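Local coordinates for protein SusD homolog (Bacteroides thetaiotaomicron, PDB 4MRU) that probably binds mucin O-glycans at the cell surface as a SusD-like outer-membrane lipoprotein, handing them to a partner transporter for uptake, at residues 203-208 and 327-332; 418-423 and 428-433; 161-166 and 197-202; 210-215 and 434-439. One frame throughout, in Å; residues are numbered along the deposited sequence.

Contact 1 of 4, residues 203-208 and 327-332; sequences QLRMAM and ASEVAF. With EDO (1,2-ethanediol), chain E; EDO (1,2-ethanediol), chain F.
The guanidinium of Arg-205 meets the carboxylate of Glu-329 edge to edge, their planes only 12° apart, and a 1,2-ethanediol, probably from the crystallisation liquor, lies along another part of the guanidinium edge. This is a side-on bidentate salt bridge between two helices, 192-209 and 327-339, of the TPR-like SusD fold. Arg-205 NE donates to Glu-329 OE2 at 2.8 Å and Arg-205 NH2 donates to Glu-329 OE1 at 2.9 Å. Both bonds are nearly straight, and each oxygen uses its syn lone pair. The arginine chain bends at chi3 (-89°), which turns the guanidinium so that NE as well as NH2 faces the acid, while the glutamate runs out extended to meet it. Paired at two points, the flat groups are fixed in rotation against each other. Nearby, Gln-119 takes a hydrogen bond from Arg-205 NH1, and Glu-429 makes a long, weak ion pair with Arg-205 NE. Apolar packing beside the bridge is slight, with CD2 of Leu-204 lying 4.2 Å from CG1 of Val-330. The diol's O1 receives a hydrogen bond from Arg-205 NH1 at 2.9 Å.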
loop_
_atom_site.group_PDB
_atom_site.type_symbol
_atom_site.label_atom_id
_atom_site.label_comp_id
_atom_site.label_asym_id
_atom_site.label_seq_id
_atom_site.Cartn_x
_atom_site.Cartn_y
_atom_site.Cartn_z
ATOM N N GLN A 203 5.593 12.342 -3.789
ATOM C CA GLN A 203 5.895 12.651 -5.196
ATOM C C GLN A 203 6.824 11.590 -5.800
ATOM O O GLN A 203 6.625 11.161 -6.931
ATOM C CB GLN A 203 6.543 14.005 -5.351
ATOM C CG GLN A 203 5.655 15.196 -5.056
ATOM C CD GLN A 203 6.458 16.505 -4.954
ATOM O OE1 GLN A 203 7.545 16.553 -4.364
ATOM N NE2 GLN A 203 5.912 17.571 -5.540
ATOM N N LEU A 204 7.815 11.164 -5.041
ATOM C CA LEU A 204 8.731 10.120 -5.481
ATOM C C LEU A 204 8.008 8.782 -5.731
ATOM O O LEU A 204 8.223 8.122 -6.741
ATOM C CB LEU A 204 9.834 9.944 -4.442
ATOM C CG LEU A 204 10.869 8.845 -4.702
ATOM C CD1 LEU A 204 11.569 9.062 -6.035
ATOM C CD2 LEU A 204 11.875 8.807 -3.574
ATOM N N ARG A 205 7.158 8.393 -4.788
ATOM C CA ARG A 205 6.393 7.160 -4.916
ATOM C C ARG A 205 5.520 7.183 -6.177
ATOM O O ARG A 205 5.514 6.261 -6.950
ATOM C CB ARG A 205 5.500 6.982 -3.699
ATOM C CG ARG A 205 4.666 5.729 -3.750
ATOM C CD ARG A 205 3.492 5.789 -2.763
ATOM N NE ARG A 205 3.870 5.272 -1.455
ATOM C CZ ARG A 205 3.056 5.273 -0.399
ATOM N NH1 ARG A 205 1.832 5.785 -0.510
ATOM N NH2 ARG A 205 3.472 4.770 0.757
HETATM N N MSE A 206 4.788 8.275 -6.348
HETATM C CA MSE A 206 3.876 8.413 -7.474
HETATM C C MSE A 206 4.609 8.518 -8.791
HETATM O O MSE A 206 4.170 7.945 -9.785
HETATM C CB MSE A 206 3.049 9.660 -7.245
HETATM C CG MSE A 206 2.045 9.459 -6.113
HETATM SE SE MSE A 206 1.129 11.181 -5.741
HETATM C CE MSE A 206 0.786 11.812 -7.584
ATOM N N ALA A 207 5.747 9.194 -8.811
ATOM C CA ALA A 207 6.589 9.195 -10.014
ATOM C C ALA A 207 7.010 7.783 -10.400
ATOM O O ALA A 207 6.930 7.398 -11.569
ATOM C CB ALA A 207 7.802 10.100 -9.822
HETATM N N MSE A 208 7.489 6.983 -9.441
HETATM C CA MSE A 208 7.994 5.644 -9.772
HETATM C C MSE A 208 6.870 4.772 -10.316
HETATM O O MSE A 208 7.079 3.977 -11.226
HETATM C CB MSE A 208 8.635 4.995 -8.527
HETATM C CG MSE A 208 9.530 3.820 -8.895
HETATM SE SE MSE A 208 11.131 4.410 -9.917
HETATM C CE MSE A 208 11.815 5.710 -8.637
ATOM N N ALA A 327 11.341 5.925 5.894
ATOM C CA ALA A 327 12.680 6.069 5.310
ATOM C C ALA A 327 13.095 4.845 4.525
ATOM O O ALA A 327 13.703 4.983 3.486
ATOM C CB ALA A 327 13.686 6.360 6.399
ATOM N N SER A 328 12.781 3.646 5.002
ATOM C CA SER A 328 13.106 2.422 4.250
ATOM C C SER A 328 12.442 2.420 2.878
ATOM O O SER A 328 13.081 2.159 1.864
ATOM C CB SER A 328 12.683 1.167 5.020
ATOM O OG SER A 328 13.002 0.005 4.303
ATOM N N GLU A 329 11.166 2.762 2.825
ATOM C CA GLU A 329 10.438 2.770 1.532
ATOM C C GLU A 329 11.076 3.764 0.565
ATOM O O GLU A 329 11.317 3.477 -0.623
ATOM C CB GLU A 329 8.946 3.089 1.699
ATOM C CG GLU A 329 8.205 3.160 0.337
ATOM C CD GLU A 329 6.726 3.648 0.340
ATOM O OE1 GLU A 329 6.083 3.795 1.404
ATOM O OE2 GLU A 329 6.205 3.902 -0.780
ATOM N N VAL A 330 11.412 4.940 1.079
ATOM C CA VAL A 330 12.048 5.985 0.258
ATOM C C VAL A 330 13.413 5.527 -0.272
ATOM O O VAL A 330 13.717 5.716 -1.434
ATOM C CB VAL A 330 12.180 7.298 1.070
ATOM C CG1 VAL A 330 13.117 8.292 0.390
ATOM C CG2 VAL A 330 10.818 7.908 1.218
ATOM N N ALA A 331 14.187 4.830 0.565
ATOM C CA ALA A 331 15.451 4.279 0.129
ATOM C C ALA A 331 15.260 3.252 -0.999
ATOM O O ALA A 331 16.034 3.241 -1.939
ATOM C CB ALA A 331 16.224 3.664 1.303
ATOM N N PHE A 332 14.249 2.385 -0.902
ATOM C CA PHE A 332 13.990 1.392 -1.955
ATOM C C PHE A 332 13.504 2.036 -3.234
ATOM O O PHE A 332 13.838 1.598 -4.336
ATOM C CB PHE A 332 13.006 0.314 -1.468
ATOM C CG PHE A 332 13.598 -0.591 -0.433
ATOM C CD1 PHE A 332 14.771 -1.288 -0.690
ATOM C CD2 PHE A 332 12.978 -0.776 0.779
ATOM C CE1 PHE A 332 15.305 -2.136 0.268
ATOM C CE2 PHE A 332 13.503 -1.619 1.752
ATOM C CZ PHE A 332 14.656 -2.331 1.487
HETATM C C1 EDO E . 8.339 20.259 -5.896
HETATM O O1 EDO E . 7.229 20.088 -5.017
HETATM C C2 EDO E . 9.518 19.514 -5.317
HETATM O O2 EDO E . 9.277 18.138 -5.583
HETATM C C1 EDO F . -0.065 6.509 2.183
HETATM O O1 EDO F . -0.596 5.757 1.086
HETATM C C2 EDO F . 0.085 5.484 3.254
HETATM O O2 EDO F . 1.045 4.588 2.723
#

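Contact 2 of 4, residues 418-423 and 428-433; sequences QKWIAL and IESWSE
Trp-420 and Ser-430 bring the backbones closest, with CA atoms 5.8 Å apart, where the short helical segments 418-423 and 428-433 run antiparallel at 166°. At this point CD1 of Trp-420 lies 3.6 Å from Ser-430 CB, which sits in the indole plane at the ring's edge. CD1 of Leu-423 packs against Ser-430 OG at 3.4 Å, while the hydroxyl's hydrogen-bond partner is Tyr-57 OH. The indole NE1 is bound to Ala-55 O. Leu-423 also rests CD1 on the aliphatic CG of Glu-429, at 3.9 Å. The two segments belong to a helical hairpin, helix 408-423 turning back into helix 427-437 through a very short link, within the TPR-like SusD fold. A salt bridge ties its arms together: Lys-419 NZ donates to Glu-433 OE1 at 2.7 Å, meeting the oxygen on its anti side and 32° out of the carboxylate plane. The bend at chi3 of Lys-419 (68°) brings the ammonium across the glutamate chain at about a right angle. A water accepts from Lys-419 NZ at 2.7 Å and donates to Glu-429 OE2, linking the lysine to a second acid. Arg-436 pairs with Glu-433 OE1, while Arg-209 forms salt bridges with Glu-429 OE1 and Glu-433 OE2.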
loop_
_atom_site.group_PDB
_atom_site.type_symbol
_atom_site.label_atom_id
_atom_site.label_comp_id
_atom_site.label_asym_id
_atom_site.label_seq_id
_atom_site.Cartn_x
_atom_site.Cartn_y
_atom_site.Cartn_z
ATOM N N GLN A 418 12.328 -6.704 -0.914
ATOM C CA GLN A 418 12.718 -6.095 0.376
ATOM C C GLN A 418 11.810 -4.919 0.778
ATOM O O GLN A 418 11.463 -4.755 1.942
ATOM C CB GLN A 418 14.193 -5.714 0.334
ATOM C CG GLN A 418 15.076 -6.949 0.423
ATOM C CD GLN A 418 14.871 -7.700 1.736
ATOM O OE1 GLN A 418 14.802 -7.101 2.841
ATOM N NE2 GLN A 418 14.919 -8.992 1.652
ATOM N N LYS A 419 11.410 -4.120 -0.198
ATOM C CA LYS A 419 10.449 -3.042 0.060
ATOM C C LYS A 419 9.149 -3.610 0.577
ATOM O O LYS A 419 8.544 -3.047 1.503
ATOM C CB LYS A 419 10.203 -2.202 -1.201
ATOM C CG LYS A 419 9.402 -0.975 -0.895
ATOM C CD LYS A 419 9.352 -0.018 -2.043
ATOM C CE LYS A 419 8.569 -0.533 -3.236
ATOM N NZ LYS A 419 8.437 0.616 -4.190
ATOM N N TRP A 420 8.714 -4.719 -0.025
ATOM C CA TRP A 420 7.456 -5.421 0.393
ATOM C C TRP A 420 7.500 -5.956 1.817
ATOM O O TRP A 420 6.505 -5.819 2.572
ATOM C CB TRP A 420 7.181 -6.536 -0.595
ATOM C CG TRP A 420 6.148 -7.517 -0.310
ATOM C CD1 TRP A 420 4.823 -7.379 -0.481
ATOM C CD2 TRP A 420 6.370 -8.876 0.048
ATOM N NE1 TRP A 420 4.182 -8.563 -0.229
ATOM C CE2 TRP A 420 5.110 -9.504 0.095
ATOM C CE3 TRP A 420 7.522 -9.635 0.312
ATOM C CZ2 TRP A 420 4.960 -10.822 0.431
ATOM C CZ3 TRP A 420 7.377 -10.969 0.601
ATOM C CH2 TRP A 420 6.109 -11.558 0.661
ATOM N N ILE A 421 8.622 -6.563 2.197
ATOM C CA ILE A 421 8.833 -6.944 3.572
ATOM C C ILE A 421 8.799 -5.693 4.501
ATOM O O ILE A 421 8.130 -5.672 5.549
ATOM C CB ILE A 421 10.154 -7.695 3.748
ATOM C CG1 ILE A 421 10.096 -9.051 3.020
ATOM C CG2 ILE A 421 10.452 -7.848 5.237
ATOM C CD1 ILE A 421 11.424 -9.789 3.016
ATOM N N ALA A 422 9.539 -4.655 4.115
ATOM C CA ALA A 422 9.599 -3.424 4.910
ATOM C C ALA A 422 8.281 -2.631 5.002
ATOM O O ALA A 422 8.060 -1.872 5.920
ATOM C CB ALA A 422 10.694 -2.514 4.361
ATOM N N LEU A 423 7.420 -2.815 4.016
ATOM C CA LEU A 423 6.135 -2.140 3.961
ATOM C C LEU A 423 5.048 -2.755 4.846
ATOM O O LEU A 423 4.003 -2.153 5.067
ATOM C CB LEU A 423 5.630 -2.165 2.490
ATOM C CG LEU A 423 6.058 -1.013 1.600
ATOM C CD1 LEU A 423 5.777 -1.368 0.132
ATOM C CD2 LEU A 423 5.350 0.291 1.995
ATOM N N ILE A 428 -2.110 -2.125 0.371
ATOM C CA ILE A 428 -2.547 -1.432 -0.844
ATOM C C ILE A 428 -1.284 -0.995 -1.603
ATOM O O ILE A 428 -1.150 -1.226 -2.810
ATOM C CB ILE A 428 -3.494 -0.253 -0.590
ATOM C CG1 ILE A 428 -4.832 -0.734 0.016
ATOM C CG2 ILE A 428 -3.773 0.514 -1.893
ATOM C CD1 ILE A 428 -5.686 -1.660 -0.854
ATOM N N GLU A 429 -0.308 -0.432 -0.911
ATOM C CA GLU A 429 0.925 -0.033 -1.607
ATOM C C GLU A 429 1.683 -1.227 -2.186
ATOM O O GLU A 429 2.145 -1.151 -3.324
ATOM C CB GLU A 429 1.852 0.738 -0.691
ATOM C CG GLU A 429 3.174 1.155 -1.342
ATOM C CD GLU A 429 2.994 2.108 -2.533
ATOM O OE1 GLU A 429 1.912 2.704 -2.733
ATOM O OE2 GLU A 429 3.935 2.241 -3.317
ATOM N N SER A 430 1.801 -2.322 -1.424
ATOM C CA SER A 430 2.477 -3.526 -1.882
ATOM C C SER A 430 1.737 -4.181 -3.045
ATOM O O SER A 430 2.333 -4.701 -3.984
ATOM C CB SER A 430 2.638 -4.499 -0.725
ATOM O OG SER A 430 3.662 -4.069 0.140
ATOM N N TRP A 431 0.417 -4.110 -3.017
ATOM C CA TRP A 431 -0.364 -4.628 -4.143
ATOM C C TRP A 431 -0.072 -3.819 -5.411
ATOM O O TRP A 431 0.107 -4.410 -6.490
ATOM C CB TRP A 431 -1.844 -4.632 -3.795
ATOM C CG TRP A 431 -2.750 -5.084 -4.900
ATOM C CD1 TRP A 431 -2.487 -6.015 -5.840
ATOM C CD2 TRP A 431 -4.088 -4.631 -5.144
ATOM N NE1 TRP A 431 -3.565 -6.175 -6.684
ATOM C CE2 TRP A 431 -4.568 -5.349 -6.277
ATOM C CE3 TRP A 431 -4.925 -3.696 -4.525
ATOM C CZ2 TRP A 431 -5.848 -5.166 -6.799
ATOM C CZ3 TRP A 431 -6.201 -3.498 -5.049
ATOM C CH2 TRP A 431 -6.655 -4.246 -6.172
ATOM N N SER A 432 -0.033 -2.494 -5.285
ATOM C CA SER A 432 0.210 -1.649 -6.444
ATOM C C SER A 432 1.571 -1.942 -6.978
ATOM O O SER A 432 1.754 -2.047 -8.172
ATOM C CB SER A 432 0.037 -0.170 -6.083
ATOM O OG SER A 432 -1.295 0.067 -5.745
ATOM N N GLU A 433 2.554 -2.083 -6.090
ATOM C CA GLU A 433 3.900 -2.342 -6.565
ATOM C C GLU A 433 4.063 -3.730 -7.201
ATOM O O GLU A 433 4.899 -3.925 -8.091
ATOM C CB GLU A 433 4.885 -2.131 -5.408
ATOM C CG GLU A 433 5.011 -0.639 -5.075
ATOM C CD GLU A 433 5.599 0.120 -6.251
ATOM O OE1 GLU A 433 6.841 0.138 -6.310
ATOM O OE2 GLU A 433 4.830 0.603 -7.146
HETATM O O HOH W 1 6.596 2.282 -3.041
#

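Contact 3 of 4, residues 161-166 and 197-202; sequences QELEEA and LFLHSL
Leu-199 is the main bump: its branched end presses against residues 161-166 of helix 152-173 between Leu-163 and Ala-166, residues one helical turn apart. CD1 of Leu-199 comes to 3.6 Å from the backbone O of Leu-163 and to 4.0 Å from CB of Ala-166, whose small methyl forms a low wall of this hollow. With CG anti to the backbone N (chi1 -175°), the leucine projects its methyls onto the opposing backbone. Leu-163 answers from the other helix, sliding past Leu-199 in the opposite sense, with its CD2 at 4.1 Å from Leu-199 CG. Helices 152-173 and 192-209 form an antiparallel pair here in the TPR-like SusD architecture: the axes of the short segments cross at -162° and approach to 10.6 Å, a fairly wide spacing filled by leucine branches. CD1 of Leu-163 turns to a second bump, Leu-202, meeting its CD2 at 4.3 Å. Helix 104-125 continues the apolar packing, with Leu-112 against Leu-163 and Thr-116 against Leu-202.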
loop_
_atom_site.group_PDB
_atom_site.type_symbol
_atom_site.label_atom_id
_atom_site.label_comp_id
_atom_site.label_asym_id
_atom_site.label_seq_id
_atom_site.Cartn_x
_atom_site.Cartn_y
_atom_site.Cartn_z
ATOM N N GLN A 161 0.129 18.424 -9.774
ATOM C CA GLN A 161 -0.055 19.869 -9.753
ATOM C C GLN A 161 -0.445 20.344 -8.352
ATOM O O GLN A 161 0.136 21.301 -7.813
ATOM C CB GLN A 161 -1.093 20.255 -10.804
ATOM C CG GLN A 161 -1.354 21.732 -11.018
ATOM C CD GLN A 161 -2.580 21.929 -11.906
ATOM O OE1 GLN A 161 -2.913 21.074 -12.750
ATOM N NE2 GLN A 161 -3.288 23.016 -11.685
ATOM N N GLU A 162 -1.345 19.623 -7.704
ATOM C CA GLU A 162 -1.743 19.980 -6.332
ATOM C C GLU A 162 -0.616 19.799 -5.289
ATOM O O GLU A 162 -0.489 20.618 -4.360
ATOM C CB GLU A 162 -2.984 19.178 -5.923
ATOM C CG GLU A 162 -4.217 19.538 -6.753
ATOM C CD GLU A 162 -5.379 18.600 -6.546
ATOM O OE1 GLU A 162 -5.154 17.445 -6.071
ATOM O OE2 GLU A 162 -6.518 19.000 -6.916
ATOM N N LEU A 163 0.195 18.756 -5.415
ATOM C CA LEU A 163 1.306 18.603 -4.501
ATOM C C LEU A 163 2.266 19.788 -4.628
ATOM O O LEU A 163 2.787 20.260 -3.596
ATOM C CB LEU A 163 2.053 17.284 -4.714
ATOM C CG LEU A 163 1.195 16.099 -4.275
ATOM C CD1 LEU A 163 1.895 14.791 -4.601
ATOM C CD2 LEU A 163 0.837 16.209 -2.793
ATOM N N GLU A 164 2.531 20.247 -5.852
ATOM C CA GLU A 164 3.415 21.418 -6.028
ATOM C C GLU A 164 2.825 22.653 -5.431
ATOM O O GLU A 164 3.537 23.473 -4.825
ATOM C CB GLU A 164 3.732 21.680 -7.492
ATOM C CG GLU A 164 4.852 20.804 -8.009
ATOM C CD GLU A 164 5.621 21.441 -9.147
ATOM O OE1 GLU A 164 5.120 22.409 -9.758
ATOM O OE2 GLU A 164 6.736 20.957 -9.405
ATOM N N GLU A 165 1.530 22.836 -5.621
ATOM C CA GLU A 165 0.843 23.985 -5.013
ATOM C C GLU A 165 0.910 23.920 -3.476
ATOM O O GLU A 165 1.191 24.931 -2.829
ATOM C CB GLU A 165 -0.608 24.053 -5.428
ATOM C CG GLU A 165 -0.850 24.455 -6.864
ATOM C CD GLU A 165 -2.264 24.109 -7.364
ATOM O OE1 GLU A 165 -3.151 23.634 -6.598
ATOM O OE2 GLU A 165 -2.478 24.315 -8.556
ATOM N N ALA A 166 0.697 22.736 -2.889
ATOM C CA ALA A 166 0.797 22.599 -1.443
ATOM C C ALA A 166 2.210 22.858 -0.978
ATOM O O ALA A 166 2.429 23.535 0.057
ATOM C CB ALA A 166 0.345 21.230 -0.988
ATOM N N LEU A 197 9.020 16.901 3.725
ATOM C CA LEU A 197 9.720 15.664 3.467
ATOM C C LEU A 197 8.734 14.607 3.005
ATOM O O LEU A 197 8.963 13.876 2.001
ATOM C CB LEU A 197 10.457 15.183 4.710
ATOM C CG LEU A 197 11.579 16.104 5.214
ATOM C CD1 LEU A 197 12.175 15.501 6.486
ATOM C CD2 LEU A 197 12.619 16.295 4.139
ATOM N N PHE A 198 7.620 14.524 3.719
ATOM C CA PHE A 198 6.619 13.530 3.360
ATOM C C PHE A 198 6.066 13.819 1.964
ATOM O O PHE A 198 5.904 12.907 1.138
ATOM C CB PHE A 198 5.472 13.482 4.374
ATOM C CG PHE A 198 4.316 12.701 3.904
ATOM C CD1 PHE A 198 4.387 11.313 3.862
ATOM C CD2 PHE A 198 3.168 13.327 3.471
ATOM C CE1 PHE A 198 3.319 10.565 3.399
ATOM C CE2 PHE A 198 2.108 12.586 3.001
ATOM C CZ PHE A 198 2.179 11.203 2.992
ATOM N N LEU A 199 5.722 15.065 1.720
ATOM C CA LEU A 199 5.175 15.426 0.391
ATOM C C LEU A 199 6.117 15.036 -0.735
ATOM O O LEU A 199 5.698 14.487 -1.760
ATOM C CB LEU A 199 4.891 16.923 0.353
ATOM C CG LEU A 199 4.222 17.553 -0.848
ATOM C CD1 LEU A 199 3.491 18.806 -0.384
ATOM C CD2 LEU A 199 5.228 17.884 -1.926
ATOM N N HIS A 200 7.397 15.330 -0.556
ATOM C CA HIS A 200 8.407 14.938 -1.564
ATOM C C HIS A 200 8.547 13.419 -1.721
ATOM O O HIS A 200 8.793 12.912 -2.818
ATOM C CB HIS A 200 9.738 15.568 -1.229
ATOM C CG HIS A 200 9.689 17.059 -1.188
ATOM N ND1 HIS A 200 10.406 17.808 -0.266
ATOM C CD2 HIS A 200 8.939 17.941 -1.885
ATOM C CE1 HIS A 200 10.148 19.088 -0.463
ATOM N NE2 HIS A 200 9.236 19.189 -1.413
ATOM N N SER A 201 8.420 12.701 -0.620
ATOM C CA SER A 201 8.460 11.264 -0.647
ATOM C C SER A 201 7.239 10.695 -1.433
ATOM O O SER A 201 7.375 9.793 -2.203
ATOM C CB SER A 201 8.515 10.713 0.783
ATOM O OG SER A 201 9.604 11.291 1.504
ATOM N N LEU A 202 6.069 11.272 -1.221
ATOM C CA LEU A 202 4.880 10.866 -1.966
ATOM C C LEU A 202 5.035 11.173 -3.447
ATOM O O LEU A 202 4.631 10.354 -4.274
ATOM C CB LEU A 202 3.667 11.593 -1.440
ATOM C CG LEU A 202 2.285 11.240 -1.982
ATOM C CD1 LEU A 202 2.006 9.761 -1.819
ATOM C CD2 LEU A 202 1.229 12.080 -1.269
#

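Contact 4 of 4, residues 210-215 and 434-439; sequences LCYTDM and HRRTGY
Van der Waals packing joins Tyr-212 to Arg-436: the aliphatic CG of Arg-436 lies in the ring plane at the tyrosine's edge, 3.8 Å from CD2 of Tyr-212. The backbone O of Arg-436 approaches the same ring obliquely, 3.5 Å from CE2. Ring and guanidinium planes are 29° apart.

Polar proximity comes from Cys-211, whose SG stands 3.2 Å from Arg-436 NH1, at the guanidinium edge near its plane. The chi1 of 75° puts SG between the backbone N and the carbonyl carbon, and it also lies over one face of Tyr-212, offset toward the rim. Charge pairing holds the arginine from outside: besides its bridge to Glu-433, Arg-436 forms one through NH1 with Glu-336.

Among hydrogen bonds, Arg-340 donates to Tyr-212 OH, and others shape the backbones within each segment. Thr-213 OG1 donates to Leu-210 O at 2.8 Å, in the carbonyl plane on a lone pair, and accepts from Met-215 N at 3.1 Å. Thr-437 OG1 accepts from Tyr-439 N at 3.1 Å. The contact thus packs the loop between helices 192-209 and 216-229, with its type I turn Leu-210 to Thr-213, on the C-terminal end of helix 427-437 in the TPR-like SusD fold, each segment holding an ST turn.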
loop_
_atom_site.group_PDB
_atom_site.type_symbol
_atom_site.label_atom_id
_atom_site.label_comp_id
_atom_site.label_asym_id
_atom_site.label_seq_id
_atom_site.Cartn_x
_atom_site.Cartn_y
_atom_site.Cartn_z
ATOM N N LEU A 210 4.655 5.523 -12.346
ATOM C CA LEU A 210 4.380 5.777 -13.751
ATOM C C LEU A 210 5.552 5.471 -14.699
ATOM O O LEU A 210 5.532 5.876 -15.887
ATOM C CB LEU A 210 3.967 7.242 -13.949
ATOM C CG LEU A 210 2.903 7.801 -12.996
ATOM C CD1 LEU A 210 2.504 9.198 -13.443
ATOM C CD2 LEU A 210 1.707 6.884 -12.908
ATOM N N CYS A 211 6.514 4.687 -14.230
ATOM C CA CYS A 211 7.744 4.493 -15.016
ATOM C C CYS A 211 7.513 3.624 -16.278
ATOM O O CYS A 211 8.346 3.619 -17.185
ATOM C CB CYS A 211 8.857 3.957 -14.122
ATOM S SG CYS A 211 8.602 2.210 -13.740
ATOM N N TYR A 212 6.382 2.940 -16.384
ATOM C CA TYR A 212 6.080 2.159 -17.579
ATOM C C TYR A 212 5.082 2.853 -18.518
ATOM O O TYR A 212 4.638 2.233 -19.496
ATOM C CB TYR A 212 5.569 0.747 -17.189
ATOM C CG TYR A 212 6.614 -0.073 -16.473
ATOM C CD1 TYR A 212 7.727 -0.546 -17.152
ATOM C CD2 TYR A 212 6.468 -0.439 -15.117
ATOM C CE1 TYR A 212 8.687 -1.313 -16.502
ATOM C CE2 TYR A 212 7.422 -1.195 -14.479
ATOM C CZ TYR A 212 8.524 -1.652 -15.193
ATOM O OH TYR A 212 9.477 -2.400 -14.549
ATOM N N THR A 213 4.741 4.127 -18.264
ATOM C CA THR A 213 3.775 4.856 -19.089
ATOM C C THR A 213 4.458 5.840 -20.017
ATOM O O THR A 213 5.652 5.978 -19.977
ATOM C CB THR A 213 2.819 5.705 -18.243
ATOM O OG1 THR A 213 3.547 6.759 -17.596
ATOM C CG2 THR A 213 2.111 4.846 -17.221
ATOM N N ASP A 214 3.675 6.529 -20.844
ATOM C CA ASP A 214 4.199 7.569 -21.741
ATOM C C ASP A 214 4.480 8.884 -21.002
ATOM O O ASP A 214 4.851 9.889 -21.602
ATOM C CB ASP A 214 3.246 7.771 -22.952
ATOM C CG ASP A 214 1.922 8.472 -22.599
ATOM O OD1 ASP A 214 1.624 8.731 -21.414
ATOM O OD2 ASP A 214 1.153 8.768 -23.543
HETATM N N MSE A 215 4.330 8.861 -19.685
HETATM C CA MSE A 215 4.694 9.997 -18.867
HETATM C C MSE A 215 5.964 9.727 -18.125
HETATM O O MSE A 215 6.286 10.449 -17.171
HETATM C CB MSE A 215 3.574 10.240 -17.870
HETATM C CG MSE A 215 2.250 10.584 -18.570
HETATM SE SE MSE A 215 2.211 12.334 -19.486
HETATM C CE MSE A 215 2.317 11.667 -21.329
ATOM N N HIS A 434 3.303 -4.685 -6.703
ATOM C CA HIS A 434 3.263 -6.031 -7.255
ATOM C C HIS A 434 2.632 -6.018 -8.641
ATOM O O HIS A 434 3.161 -6.590 -9.581
ATOM C CB HIS A 434 2.530 -7.036 -6.317
ATOM C CG HIS A 434 2.292 -8.369 -6.960
ATOM N ND1 HIS A 434 3.256 -9.350 -7.028
ATOM C CD2 HIS A 434 1.242 -8.833 -7.677
ATOM C CE1 HIS A 434 2.809 -10.364 -7.744
ATOM N NE2 HIS A 434 1.576 -10.095 -8.119
ATOM N N ARG A 435 1.532 -5.309 -8.789
ATOM C CA ARG A 435 0.965 -5.106 -10.126
ATOM C C ARG A 435 1.938 -4.415 -11.121
ATOM O O ARG A 435 2.044 -4.798 -12.295
ATOM C CB ARG A 435 -0.336 -4.323 -10.016
ATOM C CG ARG A 435 -1.448 -5.142 -9.377
ATOM C CD ARG A 435 -2.743 -4.328 -9.288
ATOM N NE ARG A 435 -2.664 -3.332 -8.237
ATOM C CZ ARG A 435 -3.457 -2.262 -8.128
ATOM N NH1 ARG A 435 -4.385 -2.027 -9.028
ATOM N NH2 ARG A 435 -3.273 -1.407 -7.122
ATOM N N ARG A 436 2.607 -3.389 -10.660
ATOM C CA ARG A 436 3.464 -2.581 -11.517
ATOM C C ARG A 436 4.667 -3.376 -12.003
ATOM O O ARG A 436 5.001 -3.359 -13.196
ATOM C CB ARG A 436 3.966 -1.349 -10.771
ATOM C CG ARG A 436 4.838 -0.437 -11.660
ATOM C CD ARG A 436 5.124 0.896 -10.987
ATOM N NE ARG A 436 5.960 0.732 -9.809
ATOM C CZ ARG A 436 7.292 0.697 -9.805
ATOM N NH1 ARG A 436 7.976 0.840 -10.921
ATOM N NH2 ARG A 436 7.947 0.491 -8.661
ATOM N N THR A 437 5.341 -4.036 -11.058
ATOM C CA THR A 437 6.640 -4.622 -11.338
ATOM C C THR A 437 6.623 -6.103 -11.510
ATOM O O THR A 437 7.585 -6.648 -12.032
ATOM C CB THR A 437 7.644 -4.318 -10.186
ATOM O OG1 THR A 437 7.272 -5.040 -9.008
ATOM C CG2 THR A 437 7.695 -2.831 -9.888
ATOM N N GLY A 438 5.598 -6.782 -10.987
ATOM C CA GLY A 438 5.535 -8.255 -11.017
ATOM C C GLY A 438 6.162 -8.882 -9.787
ATOM O O GLY A 438 6.130 -10.085 -9.607
ATOM N N TYR A 439 6.659 -8.050 -8.889
ATOM C CA TYR A 439 7.340 -8.513 -7.706
ATOM C C TYR A 439 6.744 -7.977 -6.377
ATOM O O TYR A 439 6.034 -6.972 -6.362
ATOM C CB TYR A 439 8.801 -8.092 -7.768
ATOM C CG TYR A 439 9.480 -8.396 -9.088
ATOM C CD1 TYR A 439 9.493 -9.687 -9.609
ATOM C CD2 TYR A 439 10.178 -7.385 -9.770
ATOM C CE1 TYR A 439 10.124 -9.974 -10.820
ATOM C CE2 TYR A 439 10.791 -7.652 -10.978
ATOM C CZ TYR A 439 10.752 -8.947 -11.494
ATOM O OH TYR A 439 11.395 -9.215 -12.659
#

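Along the chain, contact 3 closes before contact 1 opens, contact 1 closes before contact 2, and contact 4 crosses contact 1 while enclosing contact 2. Helix 192-209 serves contacts 3 and 1, whose centres lie about 12 Å apart. Helix 427-437 likewise serves contacts 2 and 4, centred about 13 Å apart. Contacts 1 and 2, with centres about 11 Å apart, touch directly, whereas contact 3 is about 21 Å from both 2 and 4 between centres. Through contact 1, which touches contact 2, and through the loop of contact 4 that follows it, helix 192-209 meets the hairpin 408-437, joining sequence-distant parts of one TPR-like helical body, away from the annotated magnesium site.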